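PDB 1XDI: NAD(P)H dehydrogenase (quinone) from Mycobacterium tuberculosis, which catalyses the reduction of quinones by NADH or NADPH with the help of bound FAD, and may contribute to resistance against reactive oxygen intermediates. Local coordinates for residues 52-57 with 84-89; 56-61 with 202-207. All blocks are in the same frame, centred on the assembly; numbering follows the deposited sequence.

Contact 1 (52-57 with 84-89). With FAD (flavin-adenine dinucleotide), chain C.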
loop_
_atom_site.group_PDB
_atom_site.type_symbol
_atom_site.label_atom_id
_atom_site.label_comp_id
_atom_site.label_asym_id
_atom_site.label_seq_id
_atom_site.Cartn_x
_atom_site.Cartn_y
_atom_site.Cartn_z
ATOM N N LYS A 52 10.410 -34.552 9.041
ATOM C CA LYS A 52 11.089 -33.801 7.994
ATOM C C LYS A 52 12.538 -34.217 7.930
ATOM O O LYS A 52 13.114 -34.240 6.851
ATOM C CB LYS A 52 10.987 -32.272 8.213
ATOM C CG LYS A 52 9.717 -31.549 7.609
ATOM C CD LYS A 52 8.431 -31.920 8.318
ATOM C CE LYS A 52 7.465 -32.660 7.405
ATOM N NZ LYS A 52 6.312 -33.239 8.157
ATOM N N THR A 53 13.132 -34.550 9.069
ATOM C CA THR A 53 14.526 -34.986 9.069
ATOM C C THR A 53 14.549 -36.333 8.369
ATOM O O THR A 53 15.253 -36.529 7.364
ATOM C CB THR A 53 15.058 -35.134 10.488
ATOM O OG1 THR A 53 14.625 -33.993 11.224
ATOM C CG2 THR A 53 16.600 -35.184 10.542
ATOM N N PHE A 54 13.759 -37.260 8.888
ATOM C CA PHE A 54 13.646 -38.600 8.290
ATOM C C PHE A 54 13.472 -38.514 6.775
ATOM O O PHE A 54 14.175 -39.185 6.027
ATOM C CB PHE A 54 12.442 -39.354 8.883
ATOM C CG PHE A 54 12.361 -40.765 8.472
ATOM C CD1 PHE A 54 13.214 -41.689 9.009
ATOM C CD2 PHE A 54 11.450 -41.168 7.490
ATOM C CE1 PHE A 54 13.172 -43.040 8.569
ATOM C CE2 PHE A 54 11.404 -42.521 7.042
ATOM C CZ PHE A 54 12.272 -43.456 7.581
ATOM N N ILE A 55 12.538 -37.671 6.338
ATOM C CA ILE A 55 12.228 -37.492 4.920
ATOM C C ILE A 55 13.369 -36.887 4.134
ATOM O O ILE A 55 13.538 -37.215 2.960
ATOM C CB ILE A 55 10.941 -36.642 4.724
ATOM C CG1 ILE A 55 9.701 -37.465 5.089
ATOM C CG2 ILE A 55 10.840 -36.180 3.348
ATOM C CD1 ILE A 55 8.386 -36.702 5.026
ATOM N N ALA A 56 14.162 -36.036 4.776
ATOM C CA ALA A 56 15.298 -35.398 4.104
ATOM C C ALA A 56 16.400 -36.398 3.820
ATOM O O ALA A 56 17.099 -36.294 2.812
ATOM C CB ALA A 56 15.856 -34.271 4.954
ATOM N N SER A 57 16.569 -37.344 4.738
ATOM C CA SER A 57 17.573 -38.401 4.594
ATOM C C SER A 57 17.144 -39.296 3.471
ATOM O O SER A 57 17.949 -39.690 2.665
ATOM C CB SER A 57 17.693 -39.248 5.858
ATOM O OG SER A 57 18.249 -38.493 6.914
ATOM N N PRO A 84 19.554 -47.541 11.208
ATOM C CA PRO A 84 19.934 -47.043 12.521
ATOM C C PRO A 84 20.668 -45.718 12.517
ATOM O O PRO A 84 20.455 -44.901 13.425
ATOM C CB PRO A 84 20.777 -48.164 13.091
ATOM C CG PRO A 84 20.237 -49.348 12.459
ATOM C CD PRO A 84 20.082 -48.892 11.024
ATOM N N GLN A 85 21.550 -45.480 11.552
ATOM C CA GLN A 85 22.201 -44.180 11.586
ATOM C C GLN A 85 21.242 -43.061 11.115
ATOM O O GLN A 85 21.373 -41.907 11.565
ATOM C CB GLN A 85 23.559 -44.152 10.855
ATOM C CG GLN A 85 23.680 -44.986 9.648
ATOM C CD GLN A 85 25.140 -45.098 9.165
ATOM O OE1 GLN A 85 25.707 -44.134 8.635
ATOM N NE2 GLN A 85 25.747 -46.282 9.348
ATOM N N ILE A 86 20.265 -43.383 10.260
ATOM C CA ILE A 86 19.297 -42.371 9.849
ATOM C C ILE A 86 18.540 -41.956 11.135
ATOM O O ILE A 86 18.441 -40.751 11.456
ATOM C CB ILE A 86 18.270 -42.926 8.830
ATOM C CG1 ILE A 86 18.889 -43.024 7.457
ATOM C CG2 ILE A 86 17.032 -42.032 8.759
ATOM C CD1 ILE A 86 18.091 -43.930 6.563
ATOM N N HIS A 87 18.004 -42.951 11.852
ATOM C CA HIS A 87 17.265 -42.735 13.105
ATOM C C HIS A 87 18.156 -41.932 14.098
ATOM O O HIS A 87 17.731 -40.982 14.731
ATOM C CB HIS A 87 16.876 -44.096 13.712
ATOM C CG HIS A 87 15.782 -44.815 12.978
ATOM N ND1 HIS A 87 15.280 -46.029 13.402
ATOM C CD2 HIS A 87 15.008 -44.443 11.925
ATOM C CE1 HIS A 87 14.241 -46.361 12.655
ATOM N NE2 HIS A 87 14.052 -45.417 11.751
ATOM N N ALA A 88 19.419 -42.315 14.216
ATOM C CA ALA A 88 20.331 -41.647 15.136
ATOM C C ALA A 88 20.451 -40.156 14.761
ATOM O O ALA A 88 20.665 -39.263 15.627
ATOM C CB ALA A 88 21.662 -42.327 15.090
ATOM N N ARG A 89 20.311 -39.888 13.462
ATOM C CA ARG A 89 20.421 -38.525 12.984
ATOM C C ARG A 89 19.115 -37.881 13.291
ATOM O O ARG A 89 19.042 -36.669 13.516
ATOM C CB ARG A 89 20.649 -38.461 11.509
ATOM C CG ARG A 89 20.728 -37.079 11.057
ATOM C CD ARG A 89 20.441 -36.980 9.556
ATOM N NE ARG A 89 20.706 -35.631 9.068
ATOM C CZ ARG A 89 20.154 -35.083 7.994
ATOM N NH1 ARG A 89 19.276 -35.759 7.243
ATOM N NH2 ARG A 89 20.489 -33.834 7.681
HETATM P PA FAD C . 3.362 -28.927 20.942
HETATM O O1A FAD C . 2.625 -30.245 20.740
HETATM O O2A FAD C . 4.512 -28.638 19.978
HETATM O O5B FAD C . 3.866 -28.980 22.380
HETATM C C5B FAD C . 3.195 -28.528 23.558
HETATM C C4B FAD C . 4.178 -29.022 24.597
HETATM O O4B FAD C . 3.795 -28.665 25.900
HETATM C C3B FAD C . 4.472 -30.615 24.680
HETATM O O3B FAD C . 5.628 -31.030 23.951
HETATM C C2B FAD C . 4.563 -30.924 26.099
HETATM O O2B FAD C . 5.848 -31.188 26.670
HETATM C C1B FAD C . 3.983 -29.733 26.820
HETATM N N9A FAD C . 2.859 -29.942 27.643
HETATM C C8A FAD C . 1.679 -30.645 27.502
HETATM N N7A FAD C . 0.902 -30.583 28.553
HETATM C C5A FAD C . 1.591 -29.805 29.435
HETATM C C6A FAD C . 1.344 -29.349 30.741
HETATM N N6A FAD C . 0.245 -29.650 31.402
HETATM N N1A FAD C . 2.298 -28.557 31.345
HETATM C C2A FAD C . 3.436 -28.220 30.718
HETATM N N3A FAD C . 3.759 -28.625 29.430
HETATM C C4A FAD C . 2.709 -29.444 28.900
HETATM N N1 FAD C . 3.335 -28.443 11.469
HETATM C C2 FAD C . 3.953 -27.650 10.541
HETATM O O2 FAD C . 3.818 -26.412 10.550
HETATM N N3 FAD C . 4.740 -28.244 9.581
HETATM C C4 FAD C . 4.985 -29.583 9.459
HETATM O O4 FAD C . 5.716 -29.986 8.555
HETATM C C4X FAD C . 4.379 -30.350 10.362
HETATM N N5 FAD C . 4.628 -31.748 10.259
HETATM C C5X FAD C . 3.987 -32.568 11.223
HETATM C C6 FAD C . 4.193 -33.965 11.212
HETATM C C7 FAD C . 3.575 -34.836 12.149
HETATM C C7M FAD C . 3.848 -36.359 12.092
HETATM C C8 FAD C . 2.705 -34.259 13.119
HETATM C C8M FAD C . 1.975 -35.096 14.157
HETATM C C9 FAD C . 2.497 -32.912 13.171
HETATM C C9A FAD C . 3.115 -32.040 12.280
HETATM N N10 FAD C . 2.943 -30.574 12.290
HETATM C C10 FAD C . 3.559 -29.770 11.373
HETATM C "C1'" FAD C . 2.137 -30.051 13.327
HETATM C "C2'" FAD C . 2.868 -29.265 14.375
HETATM O "O2'" FAD C . 3.937 -30.106 14.934
HETATM C "C3'" FAD C . 1.969 -28.812 15.491
HETATM O "O3'" FAD C . 1.066 -27.871 14.970
HETATM C "C4'" FAD C . 2.661 -28.073 16.620
HETATM O "O4'" FAD C . 3.560 -29.115 17.157
HETATM C "C5'" FAD C . 1.871 -27.696 17.776
HETATM O "O5'" FAD C . 2.682 -26.927 18.652
HETATM P P FAD C . 2.243 -26.482 20.082
HETATM O O1P FAD C . 3.295 -25.649 20.536
HETATM O O2P FAD C . 0.868 -25.943 20.159
HETATM O O3P FAD C . 2.237 -27.848 20.799
#
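T53, F54 and S57 of helix 48-64 face I86, H87 and R89 of helix 83-107; the N-to-C directions of the two short segments make an angle of 140°, roughly antiparallel but well splayed, and their axes approach to 9.6 Å. The first helix also reaches the cofactor. K52 is turned from the partner helix toward the flavin, where its NZ donates to N5 of FAD at 3.1 Å and more weakly to O4; the same nitrogen forms a salt bridge with E196. The next residue, T53, points its methyl at R89: CG2 sits 4.1 Å above one face of the guanidinium, offset toward its rim, while OG1 turns back to the carbonyl of V49 in its own helix. F54 carries the apolar part. Its CG is anti to the backbone N (chi1 -172°); the ring beyond it reaches the second helix, where CD1 lies 3.8 Å from I86 CG2. The ring of H87 lies alongside, an edge turned to F54 CE1. A56 adds only a marginal touch of its CB to R89. S57 supplies the single hydrogen bond across the segments: R89 NH1 donates to S57 OG at 2.9 Å with an N-H...O angle of 148°, and the hydroxyl oxygen lies in the guanidinium plane. S57 CB meanwhile rests 4.1 Å from I86 CG2, which thus serves both F54 and S57. R89 NH2 donates to the carbonyl of M394 of the second subunit. Chemically, the helix presents two distinct sides, a lysine hydrogen-bonded to flavin N5 and an apolar and hydroxyl side against helix 83-107. The arginine, bonded in its plane by S57 and covered on one face by T53, links this packing to the second subunit.

Contact 2 (56-61 with 202-207)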
loop_
_atom_site.group_PDB
_atom_site.type_symbol
_atom_site.label_atom_id
_atom_site.label_comp_id
_atom_site.label_asym_id
_atom_site.label_seq_id
_atom_site.Cartn_x
_atom_site.Cartn_y
_atom_site.Cartn_z
ATOM N N ALA A 56 14.162 -36.036 4.776
ATOM C CA ALA A 56 15.298 -35.398 4.104
ATOM C C ALA A 56 16.400 -36.398 3.820
ATOM O O ALA A 56 17.099 -36.294 2.812
ATOM C CB ALA A 56 15.856 -34.271 4.954
ATOM N N SER A 57 16.569 -37.344 4.738
ATOM C CA SER A 57 17.573 -38.401 4.594
ATOM C C SER A 57 17.144 -39.296 3.471
ATOM O O SER A 57 17.949 -39.690 2.665
ATOM C CB SER A 57 17.693 -39.248 5.858
ATOM O OG SER A 57 18.249 -38.493 6.914
ATOM N N THR A 58 15.858 -39.625 3.448
ATOM C CA THR A 58 15.261 -40.477 2.424
ATOM C C THR A 58 15.574 -39.864 1.073
ATOM O O THR A 58 15.885 -40.535 0.106
ATOM C CB THR A 58 13.735 -40.506 2.595
ATOM O OG1 THR A 58 13.375 -41.320 3.716
ATOM C CG2 THR A 58 13.109 -41.071 1.409
ATOM N N GLY A 59 15.483 -38.549 1.032
ATOM C CA GLY A 59 15.745 -37.836 -0.192
ATOM C C GLY A 59 17.006 -38.243 -0.912
ATOM O O GLY A 59 16.986 -38.438 -2.121
ATOM N N LEU A 60 18.110 -38.319 -0.184
ATOM C CA LEU A 60 19.372 -38.718 -0.776
ATOM C C LEU A 60 19.150 -39.945 -1.708
ATOM O O LEU A 60 19.541 -39.940 -2.893
ATOM C CB LEU A 60 20.403 -39.060 0.323
ATOM C CG LEU A 60 21.550 -38.107 0.724
ATOM C CD1 LEU A 60 22.819 -38.946 0.753
ATOM C CD2 LEU A 60 21.746 -36.931 -0.244
ATOM N N ARG A 61 18.514 -40.997 -1.216
ATOM C CA ARG A 61 18.343 -42.121 -2.109
ATOM C C ARG A 61 17.676 -41.737 -3.431
ATOM O O ARG A 61 18.118 -42.175 -4.493
ATOM C CB ARG A 61 17.557 -43.217 -1.432
ATOM C CG ARG A 61 17.409 -44.380 -2.295
ATOM C CD ARG A 61 16.740 -45.383 -1.520
ATOM N NE ARG A 61 17.166 -46.680 -1.996
ATOM C CZ ARG A 61 16.409 -47.522 -2.698
ATOM N NH1 ARG A 61 15.152 -47.220 -3.026
ATOM N NH2 ARG A 61 16.928 -48.684 -3.060
ATOM N N THR A 202 8.420 -45.469 0.710
ATOM C CA THR A 202 8.439 -45.963 -0.676
ATOM C C THR A 202 9.804 -45.589 -1.289
ATOM O O THR A 202 10.330 -46.261 -2.155
ATOM C CB THR A 202 7.285 -45.257 -1.511
ATOM O OG1 THR A 202 6.012 -45.759 -1.081
ATOM C CG2 THR A 202 7.500 -45.399 -3.050
ATOM N N GLU A 203 10.377 -44.487 -0.835
ATOM C CA GLU A 203 11.651 -44.035 -1.362
ATOM C C GLU A 203 12.801 -44.828 -0.772
ATOM O O GLU A 203 13.835 -44.987 -1.420
ATOM C CB GLU A 203 11.815 -42.542 -1.095
ATOM C CG GLU A 203 11.011 -41.681 -2.027
ATOM C CD GLU A 203 11.438 -41.914 -3.465
ATOM O OE1 GLU A 203 12.637 -41.712 -3.750
ATOM O OE2 GLU A 203 10.586 -42.310 -4.299
ATOM N N LEU A 204 12.640 -45.323 0.451
ATOM C CA LEU A 204 13.680 -46.153 1.023
ATOM C C LEU A 204 13.543 -47.543 0.422
ATOM O O LEU A 204 14.220 -48.480 0.865
ATOM C CB LEU A 204 13.582 -46.246 2.574
ATOM C CG LEU A 204 14.157 -45.030 3.317
ATOM C CD1 LEU A 204 14.128 -45.265 4.790
ATOM C CD2 LEU A 204 15.580 -44.737 2.831
ATOM N N GLY A 205 12.669 -47.701 -0.568
ATOM C CA GLY A 205 12.482 -49.011 -1.160
ATOM C C GLY A 205 11.477 -49.927 -0.450
ATOM O O GLY A 205 11.334 -51.097 -0.808
ATOM N N VAL A 206 10.748 -49.424 0.542
ATOM C CA VAL A 206 9.766 -50.253 1.250
ATOM C C VAL A 206 8.366 -50.380 0.604
ATOM O O VAL A 206 7.814 -49.420 0.078
ATOM C CB VAL A 206 9.540 -49.741 2.691
ATOM C CG1 VAL A 206 8.486 -50.622 3.384
ATOM C CG2 VAL A 206 10.859 -49.737 3.465
ATOM N N PRO A 207 7.785 -51.581 0.618
ATOM C CA PRO A 207 6.455 -51.822 0.054
ATOM C C PRO A 207 5.433 -51.248 1.019
ATOM O O PRO A 207 5.566 -51.416 2.231
ATOM C CB PRO A 207 6.399 -53.336 -0.031
ATOM C CG PRO A 207 7.822 -53.662 -0.398
ATOM C CD PRO A 207 8.584 -52.810 0.595
#
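E203, the last residue of helix 192-203, and L204 just after it meet T58 and R61 of helix 48-64. The side chains of E203 and T58 cross at about a right angle. It is the backbone carbonyl of E203 that R61 bonds: NH1 donates to E203 O at 3.0 Å with an N-H...O angle of 156°, from above the carbonyl plane. R61 spans the gap with CG anti to its backbone N (chi1 -178°) and an extended chain. The E203 carboxylate goes elsewhere, OE1 to T62 OG1 and OE2 to R236 in a salt bridge. L204 bends its branched end back to T58, L204 CG lying 3.8 Å from T58 OG1, a hydroxyl already bonded to the F54 carbonyl. G205 follows with positive phi. A guanidinium at this helix end would probably be favoured by the negative pole of the helix. V206 N returns to Y201 O, completing a Schellman motif with G205 as C-prime. This stop leads from helix 192-203 into strand 208-211, the close of a right-handed beta-alpha-beta crossover typical of a Rossmann-type nucleotide-binding fold.

Overall arrangement
Contacts 1 and 2 are neighbours, their centres 10 Å apart, and share helix 48-64 along with A56 and S57. Contact 1 comes first on that helix, at its flavin side, and contact 2 follows one turn later. Their partners lie further along the chain: 84-89 on helix 83-107, then 202-207 at the end of helix 192-203, which follows strand 185-188 of the second parallel sheet. The two meet directly where F54 CZ packs on L204 CD1 at 3.8 Å. Helix 48-64 thus ties the flavin-bearing part of the protein to this second Rossmann-type unit, and both contacts also touch the second subunit.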